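Putative beta-glucosidase (Bifidobacterium adolescentis, PDB 5WAB) hydrolyses beta-glucosidic linkages as a member of glycoside hydrolase family 3. Local coordinates at residues G527-D532 against A596-E601; Q585-P590 against T650-I655. All blocks are in the same frame, centred on the assembly; numbering follows the deposited sequence.

Contact 1: G527-D532 against A596-E601; sequences GYRYYD and ARPKHE
His-600 aims NE2 at OD2 of Asp-532, 2.7 Å away, and the bond is fairly straight at 160°. The acceptor lies close to the imidazole plane, yet the carboxylate is turned 54° from the ring and is met on the anti side of OD2. With Glu-647 bonded to ND1, the imidazole is gripped at both nitrogens, and two carboxylates this near would probably favour its protonated form. Glu-601 CA lies at the edge of the Tyr-528 ring, near its plane, 3.7 Å from the Tyr-528 OH, which also bonds to Asp-128 and to Leu-602 N. The short helix 528-531, from the C-terminal domain of the family 3 fold, is here fitted against the loop between strands 580-590 and 601-610 of the fibronectin type III-like domain. Arg-529 runs its extended chain past Pro-598, CG to CG 3.7 Å, and the proline CB sits 3.5 Å from Arg-529 O. Beyond the proline, Arg-529 NH2 forms a salt bridge to Glu-601 OE1 at 2.9 Å, approaching from above the carboxylate plane; Arg-529 NH1 pairs with Asp-128. Lys-599, bent at its third torsion (chi3 78°), lays CE 3.2 Å from Asp-532 O.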
ATOM      1  N   GLY A 527      11.970   4.065  -7.102  1.00 19.64           N
ATOM      2  CA  GLY A 527      12.403   3.282  -5.956  1.00 20.20           C
ATOM      3  C   GLY A 527      13.545   2.353  -6.310  1.00 18.47           C
ATOM      4  O   GLY A 527      14.480   2.721  -7.032  1.00 15.82           O
ATOM      5  N   TYR A 528      13.450   1.107  -5.832  1.00 17.96           N
ATOM      6  CA  TYR A 528      14.531   0.151  -6.052  1.00 19.38           C
ATOM      7  C   TYR A 528      14.740  -0.153  -7.528  1.00 18.66           C
ATOM      8  O   TYR A 528      15.833  -0.587  -7.908  1.00 19.31           O
ATOM      9  CB  TYR A 528      14.261  -1.154  -5.297  1.00 20.05           C
ATOM     10  CG  TYR A 528      13.233  -2.030  -5.961  1.00 19.86           C
ATOM     11  CD1 TYR A 528      11.877  -1.792  -5.788  1.00 19.07           C
ATOM     12  CD2 TYR A 528      13.615  -3.099  -6.764  1.00 20.85           C
ATOM     13  CE1 TYR A 528      10.927  -2.591  -6.397  1.00 19.34           C
ATOM     14  CE2 TYR A 528      12.669  -3.905  -7.380  1.00 20.44           C
ATOM     15  CZ  TYR A 528      11.327  -3.641  -7.194  1.00 18.96           C
ATOM     16  OH  TYR A 528      10.377  -4.433  -7.798  1.00 17.75           O
ATOM     17  N   ARG A 529      13.730   0.084  -8.367  1.00 17.38           N
ATOM     18  CA  ARG A 529      13.922  -0.085  -9.801  1.00 17.50           C
ATOM     19  C   ARG A 529      15.061   0.786 -10.310  1.00 17.57           C
ATOM     20  O   ARG A 529      15.784   0.387 -11.228  1.00 18.62           O
ATOM     21  CB  ARG A 529      12.627   0.248 -10.539  1.00 16.76           C
ATOM     22  CG  ARG A 529      11.582  -0.827 -10.446  1.00 16.76           C
ATOM     23  CD  ARG A 529      10.237  -0.350 -10.988  1.00 16.24           C
ATOM     24  NE  ARG A 529       9.353  -1.470 -11.283  1.00 15.32           N
ATOM     25  CZ  ARG A 529       8.655  -2.134 -10.366  1.00 15.51           C
ATOM     26  NH1 ARG A 529       8.734  -1.796  -9.087  1.00 13.92           N
ATOM     27  NH2 ARG A 529       7.880  -3.143 -10.731  1.00 18.92           N
ATOM     28  N   TYR A 530      15.243   1.966  -9.721  1.00 17.81           N
ATOM     29  CA  TYR A 530      16.375   2.811 -10.077  1.00 20.91           C
ATOM     30  C   TYR A 530      17.634   2.391  -9.322  1.00 23.47           C
ATOM     31  O   TYR A 530      18.719   2.297  -9.909  1.00 23.67           O
ATOM     32  CB  TYR A 530      16.052   4.279  -9.788  1.00 20.38           C
ATOM     33  CG  TYR A 530      17.255   5.180  -9.903  1.00 21.62           C
ATOM     34  CD1 TYR A 530      17.693   5.626 -11.141  1.00 22.47           C
ATOM     35  CD2 TYR A 530      17.978   5.560  -8.778  1.00 23.55           C
ATOM     36  CE1 TYR A 530      18.801   6.442 -11.258  1.00 23.81           C
ATOM     37  CE2 TYR A 530      19.095   6.370  -8.887  1.00 23.65           C
ATOM     38  CZ  TYR A 530      19.498   6.807 -10.127  1.00 24.34           C
ATOM     39  OH  TYR A 530      20.601   7.616 -10.241  1.00 27.29           O
ATOM     40  N   TYR A 531      17.508   2.157  -8.011  1.00 24.17           N
ATOM     41  CA  TYR A 531      18.679   1.872  -7.187  1.00 24.40           C
ATOM     42  C   TYR A 531      19.391   0.610  -7.652  1.00 25.41           C
ATOM     43  O   TYR A 531      20.621   0.590  -7.774  1.00 25.42           O
ATOM     44  CB  TYR A 531      18.263   1.732  -5.721  1.00 24.07           C
ATOM     45  CG  TYR A 531      17.769   3.007  -5.071  1.00 24.86           C
ATOM     46  CD1 TYR A 531      18.539   4.169  -5.069  1.00 25.39           C
ATOM     47  CD2 TYR A 531      16.512   3.056  -4.480  1.00 24.35           C
ATOM     48  CE1 TYR A 531      18.071   5.335  -4.473  1.00 24.47           C
ATOM     49  CE2 TYR A 531      16.038   4.207  -3.894  1.00 23.74           C
ATOM     50  CZ  TYR A 531      16.815   5.341  -3.890  1.00 24.48           C
ATOM     51  OH  TYR A 531      16.313   6.475  -3.297  1.00 24.89           O
ATOM     52  N   ASP A 532      18.634  -0.449  -7.937  1.00 25.92           N
ATOM     53  CA  ASP A 532      19.242  -1.721  -8.306  1.00 26.75           C
ATOM     54  C   ASP A 532      19.782  -1.719  -9.729  1.00 26.56           C
ATOM     55  O   ASP A 532      20.588  -2.587 -10.074  1.00 27.61           O
ATOM     56  CB  ASP A 532      18.229  -2.853  -8.119  1.00 26.94           C
ATOM     57  CG  ASP A 532      17.733  -2.964  -6.676  1.00 28.30           C
ATOM     58  OD1 ASP A 532      18.264  -2.253  -5.790  1.00 28.22           O
ATOM     59  OD2 ASP A 532      16.804  -3.758  -6.431  1.00 28.60           O
ATOM     60  N   ALA A 596      14.396   0.649 -22.173  1.00 25.47           N
ATOM     61  CA  ALA A 596      15.064   0.687 -20.879  1.00 26.94           C
ATOM     62  C   ALA A 596      14.217  -0.028 -19.831  1.00 28.93           C
ATOM     63  O   ALA A 596      13.004   0.196 -19.738  1.00 27.76           O
ATOM     64  CB  ALA A 596      15.323   2.131 -20.461  1.00 20.60           C
ATOM     65  N   ARG A 597      14.852  -0.902 -19.056  1.00 34.65           N
ATOM     66  CA  ARG A 597      14.179  -1.687 -18.035  1.00 40.89           C
ATOM     67  C   ARG A 597      15.035  -1.749 -16.780  1.00 49.00           C
ATOM     68  O   ARG A 597      16.269  -1.764 -16.865  1.00 70.16           O
ATOM     69  CB  ARG A 597      13.881  -3.112 -18.526  1.00 36.97           C
ATOM     70  CG  ARG A 597      13.126  -3.175 -19.848  1.00 33.69           C
ATOM     71  CD  ARG A 597      12.479  -4.533 -20.032  1.00 30.64           C
ATOM     72  NE  ARG A 597      11.495  -4.786 -18.985  1.00 27.55           N
ATOM     73  CZ  ARG A 597      10.878  -5.945 -18.811  1.00 25.43           C
ATOM     74  NH1 ARG A 597      11.147  -6.963 -19.616  1.00 26.01           N
ATOM     75  NH2 ARG A 597       9.999  -6.090 -17.828  1.00 24.20           N
ATOM     76  N   PRO A 598      14.409  -1.767 -15.603  1.00 38.66           N
ATOM     77  CA  PRO A 598      15.160  -1.986 -14.362  1.00 33.17           C
ATOM     78  C   PRO A 598      15.872  -3.330 -14.382  1.00 29.48           C
ATOM     79  O   PRO A 598      15.465  -4.266 -15.073  1.00 28.73           O
ATOM     80  CB  PRO A 598      14.078  -1.955 -13.278  1.00 31.67           C
ATOM     81  CG  PRO A 598      12.936  -1.209 -13.904  1.00 32.58           C
ATOM     82  CD  PRO A 598      12.974  -1.548 -15.353  1.00 34.34           C
ATOM     83  N   LYS A 599      16.945  -3.428 -13.591  1.00 28.00           N
ATOM     84  CA  LYS A 599      17.714  -4.667 -13.585  1.00 28.13           C
ATOM     85  C   LYS A 599      16.839  -5.849 -13.190  1.00 26.29           C
ATOM     86  O   LYS A 599      16.927  -6.923 -13.795  1.00 26.48           O
ATOM     87  CB  LYS A 599      18.920  -4.562 -12.650  1.00 30.16           C
ATOM     88  CG  LYS A 599      19.916  -5.699 -12.853  1.00 31.85           C
ATOM     89  CD  LYS A 599      21.255  -5.415 -12.197  1.00 35.46           C
ATOM     90  CE  LYS A 599      21.186  -5.648 -10.692  1.00 36.40           C
ATOM     91  NZ  LYS A 599      22.471  -5.340 -10.009  1.00 37.00           N
ATOM     92  N   HIS A 600      15.982  -5.675 -12.184  1.00 23.86           N
ATOM     93  CA  HIS A 600      15.014  -6.712 -11.864  1.00 22.72           C
ATOM     94  C   HIS A 600      13.762  -6.074 -11.274  1.00 21.46           C
ATOM     95  O   HIS A 600      13.782  -4.932 -10.812  1.00 18.46           O
ATOM     96  CB  HIS A 600      15.601  -7.765 -10.910  1.00 23.31           C
ATOM     97  CG  HIS A 600      16.101  -7.210  -9.614  1.00 22.47           C
ATOM     98  ND1 HIS A 600      16.467  -8.014  -8.557  1.00 22.48           N
ATOM     99  CD2 HIS A 600      16.280  -5.934  -9.196  1.00 21.83           C
ATOM    100  CE1 HIS A 600      16.856  -7.259  -7.546  1.00 22.60           C
ATOM    101  NE2 HIS A 600      16.753  -5.993  -7.908  1.00 22.46           N
ATOM    102  N   GLU A 601      12.666  -6.838 -11.297  1.00 21.74           N
ATOM    103  CA  GLU A 601      11.376  -6.413 -10.769  1.00 19.61           C
ATOM    104  C   GLU A 601      10.733  -7.568 -10.018  1.00 19.99           C
ATOM    105  O   GLU A 601      10.844  -8.724 -10.434  1.00 20.78           O
ATOM    106  CB  GLU A 601      10.443  -5.931 -11.888  1.00 17.48           C
ATOM    107  CG  GLU A 601      10.910  -4.668 -12.603  1.00 19.73           C
ATOM    108  CD  GLU A 601       9.892  -4.155 -13.607  1.00 19.92           C
ATOM    109  OE1 GLU A 601       8.678  -4.271 -13.326  1.00 17.95           O
ATOM    110  OE2 GLU A 601      10.306  -3.615 -14.661  1.00 18.09           O
TER

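Contact 2: Q585-P590 against T650-I655; sequences QVYVAP and TSSRDI
The ring of Tyr-587 is met obliquely by the turn of residues 651-654, with Ser-652 CA 3.5 Å from CZ and Ser-651 O 3.9 Å from CE1. Ile-655 also comes in at a slant, its CD1 lying 4.3 Å from the tyrosine CD1, and the ring of His-600 stacks on Tyr-587. The other flat group is the Gln-585 amide. Tyr-587 OH donates to its OE1 at 2.7 Å, nearly along the C=O axis (165°), which helps fix the rotation of the amide. OE1 also lies 3.5 Å from Ser-651 CA, while NE2 bonds to Gly-543 O. Both chains reach the turn with CG anti to the carbonyl carbon (chi1 -63° in Tyr-587). Ser-652 packs its CB 3.3 Å from Tyr-587 OH and turns OG to Phe-542 O. The type I beta turn is braced from within by an ST turn, Arg-653 N to Ser-651 OG. A leucine in place of Tyr-587 would probably open a gap beside Ser-652 and leave Gln-585 OE1 without its hydroxyl donor, the amide less firmly fixed. In the antiparallel sheet of the fibronectin type III-like domain, strand 642-648 separates strands 580-590 and 654-663, so the turn leads from inner strand 642-648 to edge strand 654-663, with helix 528-531 beside it.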
ATOM      1  N   GLN A 585      11.092 -14.317  -2.067  1.00 24.28           N
ATOM      2  CA  GLN A 585      10.780 -13.328  -3.087  1.00 24.02           C
ATOM      3  C   GLN A 585      11.387 -13.755  -4.415  1.00 24.14           C
ATOM      4  O   GLN A 585      12.508 -14.267  -4.459  1.00 24.81           O
ATOM      5  CB  GLN A 585      11.300 -11.934  -2.675  1.00 23.17           C
ATOM      6  CG  GLN A 585      10.899 -11.548  -1.251  1.00 22.36           C
ATOM      7  CD  GLN A 585      11.606 -10.312  -0.725  1.00 21.90           C
ATOM      8  OE1 GLN A 585      12.052  -9.457  -1.490  1.00 20.38           O
ATOM      9  NE2 GLN A 585      11.704 -10.212   0.597  1.00 23.26           N
ATOM     10  N   VAL A 586      10.638 -13.543  -5.493  1.00 23.63           N
ATOM     11  CA  VAL A 586      11.069 -13.895  -6.840  1.00 24.03           C
ATOM     12  C   VAL A 586      11.142 -12.617  -7.661  1.00 23.49           C
ATOM     13  O   VAL A 586      10.172 -11.852  -7.715  1.00 23.59           O
ATOM     14  CB  VAL A 586      10.122 -14.915  -7.503  1.00 23.53           C
ATOM     15  CG1 VAL A 586      10.523 -15.146  -8.956  1.00 23.48           C
ATOM     16  CG2 VAL A 586      10.123 -16.222  -6.729  1.00 24.03           C
ATOM     17  N   TYR A 587      12.298 -12.379  -8.276  1.00 22.33           N
ATOM     18  CA  TYR A 587      12.516 -11.252  -9.169  1.00 21.98           C
ATOM     19  C   TYR A 587      12.825 -11.761 -10.569  1.00 22.69           C
ATOM     20  O   TYR A 587      13.357 -12.860 -10.742  1.00 24.76           O
ATOM     21  CB  TYR A 587      13.666 -10.364  -8.665  1.00 22.31           C
ATOM     22  CG  TYR A 587      13.397  -9.718  -7.324  1.00 21.35           C
ATOM     23  CD1 TYR A 587      13.577 -10.420  -6.142  1.00 20.28           C
ATOM     24  CD2 TYR A 587      12.979  -8.399  -7.242  1.00 19.88           C
ATOM     25  CE1 TYR A 587      13.329  -9.835  -4.922  1.00 20.13           C
ATOM     26  CE2 TYR A 587      12.730  -7.806  -6.027  1.00 19.25           C
ATOM     27  CZ  TYR A 587      12.906  -8.528  -4.870  1.00 19.51           C
ATOM     28  OH  TYR A 587      12.656  -7.934  -3.657  1.00 19.54           O
ATOM     29  N   VAL A 588      12.474 -10.968 -11.576  1.00 20.21           N
ATOM     30  CA  VAL A 588      12.798 -11.284 -12.963  1.00 21.05           C
ATOM     31  C   VAL A 588      13.813 -10.262 -13.447  1.00 20.70           C
ATOM     32  O   VAL A 588      13.536  -9.057 -13.451  1.00 19.85           O
ATOM     33  CB  VAL A 588      11.550 -11.299 -13.860  1.00 20.97           C
ATOM     34  CG1 VAL A 588      11.956 -11.321 -15.326  1.00 20.69           C
ATOM     35  CG2 VAL A 588      10.685 -12.510 -13.531  1.00 20.43           C
ATOM     36  N   ALA A 589      14.986 -10.746 -13.859  1.00 22.47           N
ATOM     37  CA  ALA A 589      16.059  -9.888 -14.353  1.00 23.40           C
ATOM     38  C   ALA A 589      16.191 -10.082 -15.857  1.00 24.65           C
ATOM     39  O   ALA A 589      16.809 -11.060 -16.307  1.00 26.21           O
ATOM     40  CB  ALA A 589      17.385 -10.199 -13.652  1.00 23.55           C
ATOM     41  N   PRO A 590      15.639  -9.188 -16.668  1.00 23.76           N
ATOM     42  CA  PRO A 590      15.657  -9.385 -18.117  1.00 24.79           C
ATOM     43  C   PRO A 590      16.975  -8.952 -18.730  1.00 25.79           C
ATOM     44  O   PRO A 590      17.707  -8.116 -18.193  1.00 23.36           O
ATOM     45  CB  PRO A 590      14.509  -8.495 -18.602  1.00 24.28           C
ATOM     46  CG  PRO A 590      14.494  -7.379 -17.604  1.00 23.71           C
ATOM     47  CD  PRO A 590      14.885  -7.983 -16.281  1.00 22.32           C
ATOM     48  N   THR A 650      15.413 -13.646  -0.330  1.00 24.40           N
ATOM     49  CA  THR A 650      14.633 -13.119   0.781  1.00 24.71           C
ATOM     50  C   THR A 650      14.674 -11.599   0.832  1.00 26.00           C
ATOM     51  O   THR A 650      14.213 -11.004   1.813  1.00 26.54           O
ATOM     52  CB  THR A 650      15.125 -13.719   2.099  1.00 24.06           C
ATOM     53  OG1 THR A 650      16.527 -13.481   2.236  1.00 24.52           O
ATOM     54  CG2 THR A 650      14.880 -15.217   2.100  1.00 24.28           C
ATOM     55  N   SER A 651      15.185 -10.963  -0.219  1.00 26.70           N
ATOM     56  CA  SER A 651      15.382  -9.525  -0.314  1.00 27.99           C
ATOM     57  C   SER A 651      15.767  -9.204  -1.750  1.00 29.37           C
ATOM     58  O   SER A 651      16.290 -10.058  -2.468  1.00 29.34           O
ATOM     59  CB  SER A 651      16.459  -9.049   0.665  1.00 29.67           C
ATOM     60  OG  SER A 651      16.787  -7.688   0.477  1.00 29.83           O
ATOM     61  N   SER A 652      15.547  -7.945  -2.144  1.00 29.04           N
ATOM     62  CA  SER A 652      15.989  -7.489  -3.458  1.00 28.21           C
ATOM     63  C   SER A 652      17.506  -7.478  -3.592  1.00 25.67           C
ATOM     64  O   SER A 652      18.015  -7.399  -4.714  1.00 27.07           O
ATOM     65  CB  SER A 652      15.430  -6.095  -3.747  1.00 28.58           C
ATOM     66  OG  SER A 652      15.916  -5.152  -2.808  1.00 30.40           O
ATOM     67  N   ARG A 653      18.236  -7.548  -2.477  1.00 18.28           N
ATOM     68  CA  ARG A 653      19.692  -7.632  -2.488  1.00 24.17           C
ATOM     69  C   ARG A 653      20.177  -8.813  -1.649  1.00 24.43           C
ATOM     70  O   ARG A 653      21.294  -8.797  -1.128  1.00 28.92           O
ATOM     71  CB  ARG A 653      20.312  -6.321  -2.006  1.00 24.81           C
ATOM     72  CG  ARG A 653      19.875  -5.115  -2.832  1.00 22.62           C
ATOM     73  CD  ARG A 653      20.663  -3.878  -2.499  1.00 24.26           C
ATOM     74  NE  ARG A 653      20.238  -2.746  -3.315  1.00 25.36           N
ATOM     75  CZ  ARG A 653      20.921  -1.612  -3.436  1.00 26.32           C
ATOM     76  NH1 ARG A 653      22.073  -1.450  -2.799  1.00 26.84           N
ATOM     77  NH2 ARG A 653      20.456  -0.639  -4.205  1.00 26.22           N
ATOM     78  N   ASP A 654      19.328  -9.840  -1.497  1.00 26.24           N
ATOM     79  CA  ASP A 654      19.655 -11.106  -0.830  1.00 24.92           C
ATOM     80  C   ASP A 654      19.103 -12.216  -1.717  1.00 23.99           C
ATOM     81  O   ASP A 654      18.057 -12.799  -1.433  1.00 25.53           O
ATOM     82  CB  ASP A 654      19.073 -11.194   0.582  1.00 27.52           C
ATOM     83  CG  ASP A 654      19.844 -10.370   1.589  1.00 29.68           C
ATOM     84  OD1 ASP A 654      20.981 -10.766   1.922  1.00 32.09           O
ATOM     85  OD2 ASP A 654      19.317  -9.333   2.048  1.00 28.91           O
ATOM     86  N   ILE A 655      19.814 -12.512  -2.793  1.00 22.52           N
ATOM     87  CA  ILE A 655      19.394 -13.540  -3.735  1.00 23.16           C
ATOM     88  C   ILE A 655      20.082 -14.842  -3.361  1.00 25.25           C
ATOM     89  O   ILE A 655      21.308 -14.889  -3.199  1.00 24.54           O
ATOM     90  CB  ILE A 655      19.722 -13.134  -5.179  1.00 22.51           C
ATOM     91  CG1 ILE A 655      19.058 -11.794  -5.518  1.00 21.70           C
ATOM     92  CG2 ILE A 655      19.294 -14.229  -6.144  1.00 20.39           C
ATOM     93  CD1 ILE A 655      17.561 -11.780  -5.289  1.00 18.65           C
TER

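Overall arrangement
Contacts 1 and 2 lie 11 Å apart, centre to centre, and are directly joined. Asp-532 OD1 of contact 1 forms a salt bridge of 3.1 Å to Arg-653 NH2 of contact 2. His-600 CE1 packs 3.1 Å from Ser-652 O, and Glu-601 O is probably hydrogen-bonded to Val-588 N at 3.0 Å. Along the chain the segments alternate, and strand 580-590 of contact 2 runs on into the loop of contact 1. Contact 1 seats the C-terminal domain on the fibronectin type III-like domain, with Asp-128 drawing in the N-terminal barrel domain, while contact 2 is packing within the fibronectin type III-like domain, just behind that interface. Family 3 active sites generally form between the first two domains; neither contact looks like substrate-binding surface.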